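PDB 5UUJ: AlkZ from Streptomyces sahachiroi, which is a single-chain, helix-rich protein of the AlkZ-like DNA glycosylase family, carrying several small beta-sheets. Local coordinates for residues Ile281-Gly286 / Pro319-Asp324; Ala353-Ala358 / Leu370-Val375; Val174-Pro179 / Ala191-Ala196; Lys75-Arg80 / Pro168-Gly173. All coordinates share one frame; numbering follows the deposited sequence.

Contact 1: residues Ile281-Gly286 / Pro319-Asp324; sequences IRLLGG and PVVVKD
Val322 O is gripped twice from the neighbouring strand: Arg282 N donates to it at 2.8 Å, and Ile281 CA offers a CA-H contact at 3.3 Å. The return bond from Val322 N to Arg282 O, also 2.8 Å, is straighter, with 169° at the hydrogen. A second hydrogen-bonded pair joins Leu284 and Val320, where Leu284 N and Val320 O lie 3.1 Å apart. Strands 281-284 and 320-323 are thus antiparallel neighbours at one margin of a five-stranded mixed sheet. Side chains alternate between its faces, and the beta-branched valines suit the extended backbone. On the face of Leu284 and Val322, Leu284 CD1 meets Val322 CG2 at 3.7 Å, while Tyr290 and Leu291 of helix 289-292 cover Leu284 and Val320. On the other face Leu283 and Val321 lie side by side, pointing the same way, with Leu283 CD2 3.7 Å from Val321 CG2; Val361 of helix 351-365 packs on Leu283. Farther along this face, Ile281 CD1 presses on the aliphatic stem of Lys323, a tight 3.5 Å from Lys323 CG. The long lysine chain carries NZ past this contact to a salt bridge with Asp324 OD2, whose hydrogen bond is weak.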
loop_
_atom_site.group_PDB
_atom_site.type_symbol
_atom_site.label_atom_id
_atom_site.label_comp_id
_atom_site.label_asym_id
_atom_site.label_seq_id
_atom_site.Cartn_x
_atom_site.Cartn_y
_atom_site.Cartn_z
ATOM N N ILE A 281 17.843 8.399 -12.548
ATOM C CA ILE A 281 16.440 8.731 -12.771
ATOM C C ILE A 281 15.570 7.485 -12.683
ATOM O O ILE A 281 15.962 6.404 -13.122
ATOM C CB ILE A 281 16.228 9.392 -14.152
ATOM C CG1 ILE A 281 17.144 10.606 -14.319
ATOM C CG2 ILE A 281 14.767 9.792 -14.346
ATOM C CD1 ILE A 281 16.923 11.697 -13.299
ATOM N N ARG A 282 14.381 7.653 -12.118
ATOM C CA ARG A 282 13.397 6.585 -12.061
ATOM C C ARG A 282 12.009 7.173 -12.321
ATOM O O ARG A 282 11.652 8.208 -11.758
ATOM C CB ARG A 282 13.457 5.877 -10.705
ATOM C CG ARG A 282 12.728 4.549 -10.648
ATOM C CD ARG A 282 13.449 3.446 -11.415
ATOM N NE ARG A 282 12.485 2.475 -11.931
ATOM C CZ ARG A 282 12.639 1.153 -11.923
ATOM N NH1 ARG A 282 13.732 0.587 -11.428
ATOM N NH2 ARG A 282 11.680 0.386 -12.421
ATOM N N LEU A 283 11.249 6.527 -13.201
ATOM C CA LEU A 283 9.876 6.930 -13.482
ATOM C C LEU A 283 8.912 5.948 -12.834
ATOM O O LEU A 283 8.807 4.797 -13.256
ATOM C CB LEU A 283 9.613 7.003 -14.990
ATOM C CG LEU A 283 10.346 8.089 -15.782
ATOM C CD1 LEU A 283 9.909 8.061 -17.238
ATOM C CD2 LEU A 283 10.112 9.464 -15.189
ATOM N N LEU A 284 8.212 6.418 -11.809
ATOM C CA LEU A 284 7.279 5.586 -11.064
ATOM C C LEU A 284 5.843 5.930 -11.435
ATOM O O LEU A 284 5.521 7.090 -11.687
ATOM C CB LEU A 284 7.493 5.765 -9.560
ATOM C CG LEU A 284 8.931 5.579 -9.067
ATOM C CD1 LEU A 284 9.026 5.874 -7.578
ATOM C CD2 LEU A 284 9.436 4.178 -9.367
ATOM N N GLY A 285 4.984 4.916 -11.468
ATOM C CA GLY A 285 3.575 5.122 -11.744
ATOM C C GLY A 285 2.891 5.867 -10.614
ATOM O O GLY A 285 3.521 6.206 -9.614
ATOM N N GLY A 286 1.599 6.127 -10.772
ATOM C CA GLY A 286 0.840 6.810 -9.744
ATOM C C GLY A 286 0.709 5.966 -8.492
ATOM O O GLY A 286 0.880 4.752 -8.543
ATOM N N PRO A 319 1.861 10.082 -11.045
ATOM C CA PRO A 319 3.149 9.454 -11.351
ATOM C C PRO A 319 4.263 10.469 -11.142
ATOM O O PRO A 319 4.032 11.653 -11.388
ATOM C CB PRO A 319 3.016 9.052 -12.825
ATOM C CG PRO A 319 1.539 9.014 -13.089
ATOM C CD PRO A 319 0.944 10.060 -12.198
ATOM N N VAL A 320 5.436 10.030 -10.694
ATOM C CA VAL A 320 6.498 10.962 -10.340
ATOM C C VAL A 320 7.821 10.637 -11.011
ATOM O O VAL A 320 8.124 9.480 -11.321
ATOM C CB VAL A 320 6.724 11.005 -8.811
ATOM C CG1 VAL A 320 5.554 11.689 -8.122
ATOM C CG2 VAL A 320 6.943 9.602 -8.252
ATOM N N VAL A 321 8.592 11.693 -11.246
ATOM C CA VAL A 321 9.972 11.583 -11.681
ATOM C C VAL A 321 10.861 11.644 -10.449
ATOM O O VAL A 321 10.879 12.653 -9.741
ATOM C CB VAL A 321 10.358 12.714 -12.651
ATOM C CG1 VAL A 321 11.765 12.495 -13.203
ATOM C CG2 VAL A 321 9.346 12.817 -13.775
ATOM N N VAL A 322 11.586 10.564 -10.187
ATOM C CA VAL A 322 12.510 10.520 -9.061
ATOM C C VAL A 322 13.946 10.663 -9.559
ATOM O O VAL A 322 14.402 9.884 -10.396
ATOM C CB VAL A 322 12.361 9.214 -8.261
ATOM C CG1 VAL A 322 13.258 9.237 -7.035
ATOM C CG2 VAL A 322 10.913 9.012 -7.842
ATOM N N LYS A 323 14.644 11.674 -9.046
ATOM C CA LYS A 323 16.051 11.897 -9.369
ATOM C C LYS A 323 16.882 11.920 -8.092
ATOM O O LYS A 323 16.638 12.727 -7.197
ATOM C CB LYS A 323 16.237 13.205 -10.142
ATOM C CG LYS A 323 17.699 13.527 -10.445
ATOM C CD LYS A 323 17.839 14.627 -11.483
ATOM C CE LYS A 323 19.299 14.857 -11.857
ATOM N NZ LYS A 323 20.109 15.359 -10.710
ATOM N N ASP A 324 17.866 11.028 -8.025
ATOM C CA ASP A 324 18.708 10.874 -6.843
ATOM C C ASP A 324 17.865 10.603 -5.596
ATOM O O ASP A 324 18.240 10.996 -4.494
ATOM C CB ASP A 324 19.583 12.116 -6.628
ATOM C CG ASP A 324 20.456 12.439 -7.834
ATOM O OD1 ASP A 324 20.649 11.553 -8.692
ATOM O OD2 ASP A 324 20.953 13.582 -7.925
#

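Contact 2: residues Ala353-Ala358 / Leu370-Val375; sequences AVEKEA and LPVRIV
Val372 directs its CB toward the helix face formed by Val354, Glu355 and Ala358, and its two methyl branches divide the work. CG1, anti to the backbone N (chi1 176°), meets Val354 CG1 at 3.8 Å, the two valines crossing obliquely. CG2 lies 3.5 Å from Ala358 CB and 3.9 Å from Glu355 CG. A branched residue fits here because it reaches successive turns of the helix at once. Of Glu355, the methylene CG does the touching; the chain runs on extended beyond it, and the residue is exposed. These residues belong to a beta-alpha-beta unit: strand 337-342 leads through helix 351-365 to strand 372-374, which pairs parallel with 337-342 at the far border of the sheet. The helix segment 353-358 and strand 372-374 run at 135° to each other with axes 9.4 Å apart, and no hydrogen bond links them directly. Small Ala358 permits close approach of the chain ahead of the strand, its CB lying 3.7 Å from Leu370 O. Leu370 CD1 comes within 4.0 Å of Ala358 O, and its side chain also packs on Val361 and Ala362 in the next turn. At the exposed end, Ile374 CD1 makes a looser contact with Val354 CG2, at 4.4 Å. Arg373, between the two inward-facing residues, points the other way and forms a salt bridge with Glu337.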
loop_
_atom_site.group_PDB
_atom_site.type_symbol
_atom_site.label_atom_id
_atom_site.label_comp_id
_atom_site.label_asym_id
_atom_site.label_seq_id
_atom_site.Cartn_x
_atom_site.Cartn_y
_atom_site.Cartn_z
ATOM N N ALA A 353 18.611 9.475 -20.449
ATOM C CA ALA A 353 18.241 8.715 -19.262
ATOM C C ALA A 353 16.723 8.622 -19.151
ATOM O O ALA A 353 16.179 7.577 -18.798
ATOM C CB ALA A 353 18.828 9.352 -18.014
ATOM N N VAL A 354 16.043 9.722 -19.460
ATOM C CA VAL A 354 14.587 9.753 -19.437
ATOM C C VAL A 354 14.016 8.808 -20.492
ATOM O O VAL A 354 13.069 8.064 -20.227
ATOM C CB VAL A 354 14.056 11.182 -19.672
ATOM C CG1 VAL A 354 12.526 11.200 -19.741
ATOM C CG2 VAL A 354 14.547 12.108 -18.572
ATOM N N GLU A 355 14.598 8.839 -21.685
ATOM C CA GLU A 355 14.139 7.997 -22.783
ATOM C C GLU A 355 14.311 6.514 -22.462
ATOM O O GLU A 355 13.507 5.684 -22.886
ATOM C CB GLU A 355 14.883 8.353 -24.075
ATOM C CG GLU A 355 14.350 9.618 -24.742
ATOM C CD GLU A 355 15.141 10.030 -25.968
ATOM O OE1 GLU A 355 14.697 10.967 -26.665
ATOM O OE2 GLU A 355 16.202 9.426 -26.234
ATOM N N LYS A 356 15.355 6.180 -21.711
ATOM C CA LYS A 356 15.576 4.796 -21.314
ATOM C C LYS A 356 14.489 4.348 -20.339
ATOM O O LYS A 356 13.987 3.228 -20.424
ATOM C CB LYS A 356 16.962 4.627 -20.690
ATOM C CG LYS A 356 17.332 3.187 -20.360
ATOM C CD LYS A 356 17.118 2.263 -21.555
ATOM C CE LYS A 356 17.769 0.904 -21.345
ATOM N NZ LYS A 356 19.254 0.990 -21.337
ATOM N N GLU A 357 14.125 5.231 -19.418
ATOM C CA GLU A 357 13.035 4.948 -18.494
ATOM C C GLU A 357 11.711 4.829 -19.244
ATOM O O GLU A 357 10.886 3.977 -18.920
ATOM C CB GLU A 357 12.942 6.031 -17.418
ATOM C CG GLU A 357 13.879 5.811 -16.241
ATOM C CD GLU A 357 13.538 4.558 -15.457
ATOM O OE1 GLU A 357 12.566 4.583 -14.668
ATOM O OE2 GLU A 357 14.240 3.541 -15.636
ATOM N N ALA A 358 11.514 5.674 -20.251
ATOM C CA ALA A 358 10.290 5.631 -21.047
ATOM C C ALA A 358 10.128 4.270 -21.723
ATOM O O ALA A 358 9.018 3.756 -21.834
ATOM C CB ALA A 358 10.290 6.746 -22.091
ATOM N N LEU A 370 7.197 4.717 -26.347
ATOM C CA LEU A 370 6.636 5.923 -25.758
ATOM C C LEU A 370 7.574 7.097 -26.014
ATOM O O LEU A 370 8.512 7.316 -25.247
ATOM C CB LEU A 370 6.405 5.745 -24.254
ATOM C CG LEU A 370 5.223 4.882 -23.799
ATOM C CD1 LEU A 370 5.204 4.792 -22.280
ATOM C CD2 LEU A 370 3.888 5.419 -24.307
ATOM N N PRO A 371 7.340 7.845 -27.104
ATOM C CA PRO A 371 8.124 9.062 -27.335
ATOM C C PRO A 371 8.043 10.005 -26.140
ATOM O O PRO A 371 7.001 10.072 -25.487
ATOM C CB PRO A 371 7.469 9.676 -28.577
ATOM C CG PRO A 371 6.825 8.528 -29.275
ATOM C CD PRO A 371 6.382 7.588 -28.195
ATOM N N VAL A 372 9.136 10.708 -25.859
ATOM C CA VAL A 372 9.218 11.589 -24.700
ATOM C C VAL A 372 9.061 13.055 -25.091
ATOM O O VAL A 372 9.606 13.506 -26.100
ATOM C CB VAL A 372 10.565 11.417 -23.960
ATOM C CG1 VAL A 372 10.686 12.412 -22.802
ATOM C CG2 VAL A 372 10.711 9.998 -23.451
ATOM N N ARG A 373 8.308 13.785 -24.277
ATOM C CA ARG A 373 8.253 15.239 -24.350
ATOM C C ARG A 373 8.458 15.796 -22.949
ATOM O O ARG A 373 7.747 15.419 -22.018
ATOM C CB ARG A 373 6.921 15.725 -24.934
ATOM C CG ARG A 373 6.732 15.384 -26.406
ATOM C CD ARG A 373 5.621 16.199 -27.054
ATOM N NE ARG A 373 4.290 15.838 -26.561
ATOM C CZ ARG A 373 3.556 16.569 -25.722
ATOM N NH1 ARG A 373 4.001 17.731 -25.253
ATOM N NH2 ARG A 373 2.357 16.137 -25.350
ATOM N N ILE A 374 9.447 16.674 -22.803
ATOM C CA ILE A 374 9.717 17.329 -21.527
ATOM C C ILE A 374 9.221 18.771 -21.593
ATOM O O ILE A 374 9.722 19.578 -22.374
ATOM C CB ILE A 374 11.216 17.282 -21.174
ATOM C CG1 ILE A 374 11.677 15.822 -21.091
ATOM C CG2 ILE A 374 11.475 17.999 -19.849
ATOM C CD1 ILE A 374 13.174 15.636 -20.900
ATOM N N VAL A 375 8.230 19.076 -20.758
ATOM C CA VAL A 375 7.495 20.336 -20.826
ATOM C C VAL A 375 7.941 21.320 -19.747
ATOM O O VAL A 375 8.289 22.464 -20.040
ATOM C CB VAL A 375 5.980 20.082 -20.688
ATOM C CG1 VAL A 375 5.198 21.390 -20.699
ATOM C CG2 VAL A 375 5.500 19.165 -21.804
ATOM O OXT VAL A 375 7.958 21.002 -18.559
#

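Contact 3: residues Val174-Pro179 / Ala191-Ala196; sequences VLCHGP and ASQFGA
Gln193 sets its CG anti to the backbone N (chi1 -179°) and continues extended, which carries the amide across to His177 O, while Cys176 places SG between its own N and carbonyl carbon (chi1 61°), close to Phe194. The contact joins helix 190-194 to strand 176-177, a border strand of a three-stranded antiparallel sheet. The strand order of that sheet, 136-137, 186-188, 176-177, is consistent with the small sheet of a winged-helix fold. Gln193 NE2 donates to His177 O over 3.1 Å, nearly straight at 167°. The donor lies in the carbonyl plane and the oxygen lies close to the plane of the glutamine amide, so both groups are well oriented for the bond. Glutamine suits the site because it has both the length to reach from the helix and an N-H to offer the His177 carbonyl. Its other atom, OE1, reaches tip to tip toward Pro179, 3.5 Å from Pro179 CD, and sits 3.7 Å from Gly178 CA. The stem of Gln193 also covers the next residue, with CG 4.0 Å above the plane of the Phe194 ring, over its centre. The His177 ring leads off to meet that of Trp77. Next to the amide nitrogen lies a sulfur-aromatic contact: Cys176 SG stands at the edge of the Phe194 ring, near its plane, 5.2 Å from the centroid and 3.9 Å from CE2.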
loop_
_atom_site.group_PDB
_atom_site.type_symbol
_atom_site.label_atom_id
_atom_site.label_comp_id
_atom_site.label_asym_id
_atom_site.label_seq_id
_atom_site.Cartn_x
_atom_site.Cartn_y
_atom_site.Cartn_z
ATOM N N VAL A 174 -13.041 -11.305 7.699
ATOM C CA VAL A 174 -14.221 -12.085 7.329
ATOM C C VAL A 174 -14.677 -11.793 5.903
ATOM O O VAL A 174 -15.644 -12.387 5.431
ATOM C CB VAL A 174 -15.405 -11.837 8.298
ATOM C CG1 VAL A 174 -15.023 -12.238 9.714
ATOM C CG2 VAL A 174 -15.869 -10.386 8.258
ATOM N N LEU A 175 -13.993 -10.886 5.212
ATOM C CA LEU A 175 -14.287 -10.661 3.801
ATOM C C LEU A 175 -13.089 -10.127 3.035
ATOM O O LEU A 175 -12.212 -9.462 3.586
ATOM C CB LEU A 175 -15.488 -9.711 3.628
ATOM C CG LEU A 175 -15.426 -8.201 3.902
ATOM C CD1 LEU A 175 -14.719 -7.411 2.817
ATOM C CD2 LEU A 175 -16.845 -7.675 4.036
ATOM N N CYS A 176 -13.069 -10.454 1.749
ATOM C CA CYS A 176 -12.075 -9.954 0.814
ATOM C C CYS A 176 -12.676 -10.098 -0.573
ATOM O O CYS A 176 -13.771 -10.634 -0.710
ATOM C CB CYS A 176 -10.761 -10.728 0.927
ATOM S SG CYS A 176 -10.915 -12.497 0.552
ATOM N N HIS A 177 -11.975 -9.627 -1.597
ATOM C CA HIS A 177 -12.448 -9.805 -2.964
ATOM C C HIS A 177 -12.409 -11.273 -3.367
ATOM O O HIS A 177 -11.462 -11.991 -3.048
ATOM C CB HIS A 177 -11.608 -8.999 -3.952
ATOM C CG HIS A 177 -11.954 -7.542 -4.007
ATOM N ND1 HIS A 177 -11.904 -6.815 -5.172
ATOM C CD2 HIS A 177 -12.346 -6.683 -3.038
ATOM C CE1 HIS A 177 -12.254 -5.564 -4.925
ATOM N NE2 HIS A 177 -12.527 -5.459 -3.635
ATOM N N GLY A 178 -13.445 -11.711 -4.070
ATOM C CA GLY A 178 -13.403 -12.977 -4.775
ATOM C C GLY A 178 -12.989 -12.692 -6.203
ATOM O O GLY A 178 -12.634 -11.559 -6.530
ATOM N N PRO A 179 -13.028 -13.715 -7.066
ATOM C CA PRO A 179 -12.779 -13.467 -8.487
ATOM C C PRO A 179 -13.861 -12.563 -9.060
ATOM O O PRO A 179 -15.023 -12.713 -8.685
ATOM C CB PRO A 179 -12.835 -14.868 -9.114
ATOM C CG PRO A 179 -12.718 -15.827 -7.958
ATOM C CD PRO A 179 -13.329 -15.129 -6.793
ATOM N N ALA A 191 -10.733 -17.282 4.616
ATOM C CA ALA A 191 -10.428 -18.634 5.073
ATOM C C ALA A 191 -10.792 -19.691 4.029
ATOM O O ALA A 191 -10.023 -20.618 3.794
ATOM C CB ALA A 191 -11.151 -18.917 6.381
ATOM N N SER A 192 -11.954 -19.551 3.398
ATOM C CA SER A 192 -12.411 -20.554 2.440
ATOM C C SER A 192 -11.708 -20.416 1.088
ATOM O O SER A 192 -11.511 -21.404 0.384
ATOM C CB SER A 192 -13.932 -20.470 2.250
ATOM O OG SER A 192 -14.314 -19.279 1.582
ATOM N N GLN A 193 -11.320 -19.198 0.724
ATOM C CA GLN A 193 -10.678 -18.978 -0.571
ATOM C C GLN A 193 -9.205 -19.378 -0.574
ATOM O O GLN A 193 -8.703 -19.883 -1.574
ATOM C CB GLN A 193 -10.805 -17.512 -0.997
ATOM C CG GLN A 193 -10.175 -17.224 -2.351
ATOM C CD GLN A 193 -10.647 -15.919 -2.960
ATOM O OE1 GLN A 193 -11.317 -15.914 -3.992
ATOM N NE2 GLN A 193 -10.297 -14.802 -2.327
ATOM N N PHE A 194 -8.516 -19.157 0.541
ATOM C CA PHE A 194 -7.066 -19.331 0.581
ATOM C C PHE A 194 -6.613 -20.565 1.366
ATOM O O PHE A 194 -5.436 -20.916 1.340
ATOM C CB PHE A 194 -6.423 -18.068 1.155
ATOM C CG PHE A 194 -6.698 -16.841 0.335
ATOM C CD1 PHE A 194 -6.152 -16.706 -0.933
ATOM C CD2 PHE A 194 -7.513 -15.830 0.820
ATOM C CE1 PHE A 194 -6.410 -15.582 -1.699
ATOM C CE2 PHE A 194 -7.772 -14.702 0.059
ATOM C CZ PHE A 194 -7.222 -14.581 -1.202
ATOM N N GLY A 195 -7.545 -21.221 2.052
ATOM C CA GLY A 195 -7.262 -22.477 2.725
ATOM C C GLY A 195 -6.050 -22.450 3.642
ATOM O O GLY A 195 -5.963 -21.628 4.553
ATOM N N ALA A 196 -5.109 -23.354 3.391
ATOM C CA ALA A 196 -3.935 -23.506 4.245
ATOM C C ALA A 196 -3.020 -22.281 4.217
ATOM O O ALA A 196 -2.149 -22.140 5.072
ATOM C CB ALA A 196 -3.159 -24.741 3.839
#

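Contact 4: residues Lys75-Arg80 / Pro168-Gly173; sequences KTWAMR and PLAWRG
Thr76 is the first residue of 75-80 to meet the helix, where its OG1 lies 3.5 Å from Ala170 CB. Here strand 74-77, a border strand of a three-stranded antiparallel sheet, packs against the last turn of helix 162-172, which closes in a Schellman motif at Gly173. The positive phi needed there is easily adopted by a glycine. Strand and helix segments run at 118° to each other with axes 7.8 Å apart. Thr76 OG1, anti to the backbone N (chi1 -168°), donates to a water at 3.0 Å, and that water donates in turn to Ala170 O at 2.8 Å. The same carbonyl accepts one of the two Schellman bonds, from Gly173 N, so a helix-end oxygen is satisfied twice. At Trp77, CB approaches Ala170 CB at 4.0 Å, and CE3 of the indole comes near the same methyl; alanine's single methyl suits this close approach of strand to helix. The rest of that indole leads away, to the ring of His177. Trp77 O instead faces Trp171, with CD1 3.3 Å away at the ring's edge. Ala78 points its methyl away from the helix, onto His84, and gives its carbonyl to the tryptophan, whose large ring also packs on Met98 and Ala99 of helix 91-100. Trp171 NE1 donates to Ala78 O across 3.2 Å, in a bent bond of 136° at the hydrogen.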
loop_
_atom_site.group_PDB
_atom_site.type_symbol
_atom_site.label_atom_id
_atom_site.label_comp_id
_atom_site.label_asym_id
_atom_site.label_seq_id
_atom_site.Cartn_x
_atom_site.Cartn_y
_atom_site.Cartn_z
ATOM N N LYS A 75 -7.040 -9.308 -2.579
ATOM C CA LYS A 75 -7.416 -7.901 -2.588
ATOM C C LYS A 75 -8.376 -7.643 -1.439
ATOM O O LYS A 75 -9.421 -8.286 -1.332
ATOM C CB LYS A 75 -8.055 -7.507 -3.921
ATOM C CG LYS A 75 -7.130 -7.646 -5.117
ATOM C CD LYS A 75 -7.869 -7.449 -6.433
ATOM C CE LYS A 75 -8.412 -6.038 -6.565
ATOM N NZ LYS A 75 -9.003 -5.796 -7.913
ATOM N N THR A 76 -8.011 -6.705 -0.574
ATOM C CA THR A 76 -8.856 -6.343 0.550
ATOM C C THR A 76 -8.452 -4.977 1.090
ATOM O O THR A 76 -7.456 -4.393 0.658
ATOM C CB THR A 76 -8.779 -7.400 1.676
ATOM O OG1 THR A 76 -9.817 -7.164 2.634
ATOM C CG2 THR A 76 -7.416 -7.375 2.373
ATOM N N TRP A 77 -9.238 -4.467 2.029
ATOM C CA TRP A 77 -8.973 -3.168 2.629
ATOM C C TRP A 77 -8.047 -3.336 3.822
ATOM O O TRP A 77 -8.309 -4.145 4.708
ATOM C CB TRP A 77 -10.285 -2.496 3.035
ATOM C CG TRP A 77 -11.137 -2.167 1.855
ATOM C CD1 TRP A 77 -11.279 -0.945 1.265
ATOM C CD2 TRP A 77 -11.949 -3.074 1.101
ATOM N NE1 TRP A 77 -12.136 -1.033 0.195
ATOM C CE2 TRP A 77 -12.562 -2.330 0.072
ATOM C CE3 TRP A 77 -12.222 -4.444 1.198
ATOM C CZ2 TRP A 77 -13.434 -2.906 -0.850
ATOM C CZ3 TRP A 77 -13.086 -5.015 0.280
ATOM C CH2 TRP A 77 -13.681 -4.246 -0.731
ATOM N N ALA A 78 -6.956 -2.576 3.820
ATOM C CA ALA A 78 -5.940 -2.673 4.855
ATOM C C ALA A 78 -5.532 -1.277 5.337
ATOM O O ALA A 78 -6.352 -0.559 5.917
ATOM C CB ALA A 78 -4.732 -3.450 4.339
HETATM N N MSE A 79 -4.280 -0.890 5.094
HETATM C CA MSE A 79 -3.738 0.354 5.643
HETATM C C MSE A 79 -4.545 1.581 5.233
HETATM O O MSE A 79 -4.872 1.761 4.058
HETATM C CB MSE A 79 -2.282 0.541 5.213
HETATM C CG MSE A 79 -1.282 -0.175 6.110
HETATM SE SE MSE A 79 -1.438 -2.123 6.040
HETATM C CE MSE A 79 -1.022 -2.333 4.142
ATOM N N ARG A 80 -4.862 2.413 6.222
ATOM C CA ARG A 80 -5.617 3.647 6.009
ATOM C C ARG A 80 -7.002 3.366 5.422
ATOM O O ARG A 80 -7.663 4.266 4.910
ATOM C CB ARG A 80 -4.831 4.599 5.100
ATOM C CG ARG A 80 -3.401 4.851 5.578
ATOM C CD ARG A 80 -2.618 5.767 4.648
ATOM N NE ARG A 80 -2.564 5.260 3.277
ATOM C CZ ARG A 80 -1.737 4.308 2.845
ATOM N NH1 ARG A 80 -0.877 3.723 3.672
ATOM N NH2 ARG A 80 -1.779 3.933 1.575
ATOM N N PRO A 168 -14.345 -2.537 8.669
ATOM C CA PRO A 168 -14.115 -3.323 9.888
ATOM C C PRO A 168 -14.150 -4.828 9.631
ATOM O O PRO A 168 -13.391 -5.583 10.243
ATOM C CB PRO A 168 -15.271 -2.905 10.801
ATOM C CG PRO A 168 -15.642 -1.547 10.342
ATOM C CD PRO A 168 -15.365 -1.494 8.868
ATOM N N LEU A 169 -15.025 -5.252 8.724
ATOM C CA LEU A 169 -15.143 -6.663 8.378
ATOM C C LEU A 169 -13.886 -7.141 7.662
ATOM O O LEU A 169 -13.399 -8.243 7.916
ATOM C CB LEU A 169 -16.376 -6.905 7.505
ATOM C CG LEU A 169 -17.698 -7.199 8.221
ATOM C CD1 LEU A 169 -17.991 -6.182 9.302
ATOM C CD2 LEU A 169 -18.840 -7.235 7.216
ATOM N N ALA A 170 -13.361 -6.309 6.767
ATOM C CA ALA A 170 -12.121 -6.632 6.073
ATOM C C ALA A 170 -10.996 -6.762 7.090
ATOM O O ALA A 170 -10.234 -7.723 7.064
ATOM C CB ALA A 170 -11.788 -5.571 5.034
ATOM N N TRP A 171 -10.917 -5.797 8.001
ATOM C CA TRP A 171 -9.872 -5.776 9.018
ATOM C C TRP A 171 -9.960 -6.972 9.959
ATOM O O TRP A 171 -8.944 -7.426 10.480
ATOM C CB TRP A 171 -9.945 -4.479 9.824
ATOM C CG TRP A 171 -9.607 -3.254 9.033
ATOM C CD1 TRP A 171 -8.996 -3.203 7.812
ATOM C CD2 TRP A 171 -9.864 -1.899 9.409
ATOM N NE1 TRP A 171 -8.852 -1.899 7.409
ATOM C CE2 TRP A 171 -9.378 -1.078 8.372
ATOM C CE3 TRP A 171 -10.452 -1.299 10.524
ATOM C CZ2 TRP A 171 -9.468 0.311 8.417
ATOM C CZ3 TRP A 171 -10.539 0.080 10.567
ATOM C CH2 TRP A 171 -10.051 0.869 9.522
ATOM N N ARG A 172 -11.171 -7.476 10.179
ATOM C CA ARG A 172 -11.363 -8.640 11.042
ATOM C C ARG A 172 -11.158 -9.943 10.269
ATOM O O ARG A 172 -11.141 -11.022 10.856
ATOM C CB ARG A 172 -12.749 -8.609 11.685
ATOM C CG ARG A 172 -12.769 -7.833 12.992
ATOM C CD ARG A 172 -14.162 -7.373 13.371
ATOM N NE ARG A 172 -14.188 -6.813 14.717
ATOM C CZ ARG A 172 -15.295 -6.491 15.377
ATOM N NH1 ARG A 172 -16.488 -6.668 14.821
ATOM N NH2 ARG A 172 -15.210 -5.994 16.600
ATOM N N GLY A 173 -10.998 -9.831 8.953
ATOM C CA GLY A 173 -10.664 -10.971 8.118
ATOM C C GLY A 173 -11.830 -11.858 7.727
ATOM O O GLY A 173 -11.629 -13.038 7.443
HETATM O O HOH W 1 -9.894 -9.291 4.746
#

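The four contacts form two pairs on opposite sides of the chain's centre. Along the chain contact 4 closes first, then contact 3, contact 1 and contact 2. Contacts 3 and 4, with centres about 12 Å apart, touch: strand 176-177 follows helix 162-172 after a short turn, and His177 N lies 2.9 Å from Lys75 O, a probable hydrogen bond that ties their two sheets. Contacts 1 and 2, also about 12 Å apart between centres, occupy opposite borders of one five-stranded sheet and meet through helix 351-365, where Glu357 OE1 reaches Leu283 N. Some 34 Å separates the centres of contacts 1 and 3, so the two pairs lie in separate parts of the fold, each with its own sheet or sheets.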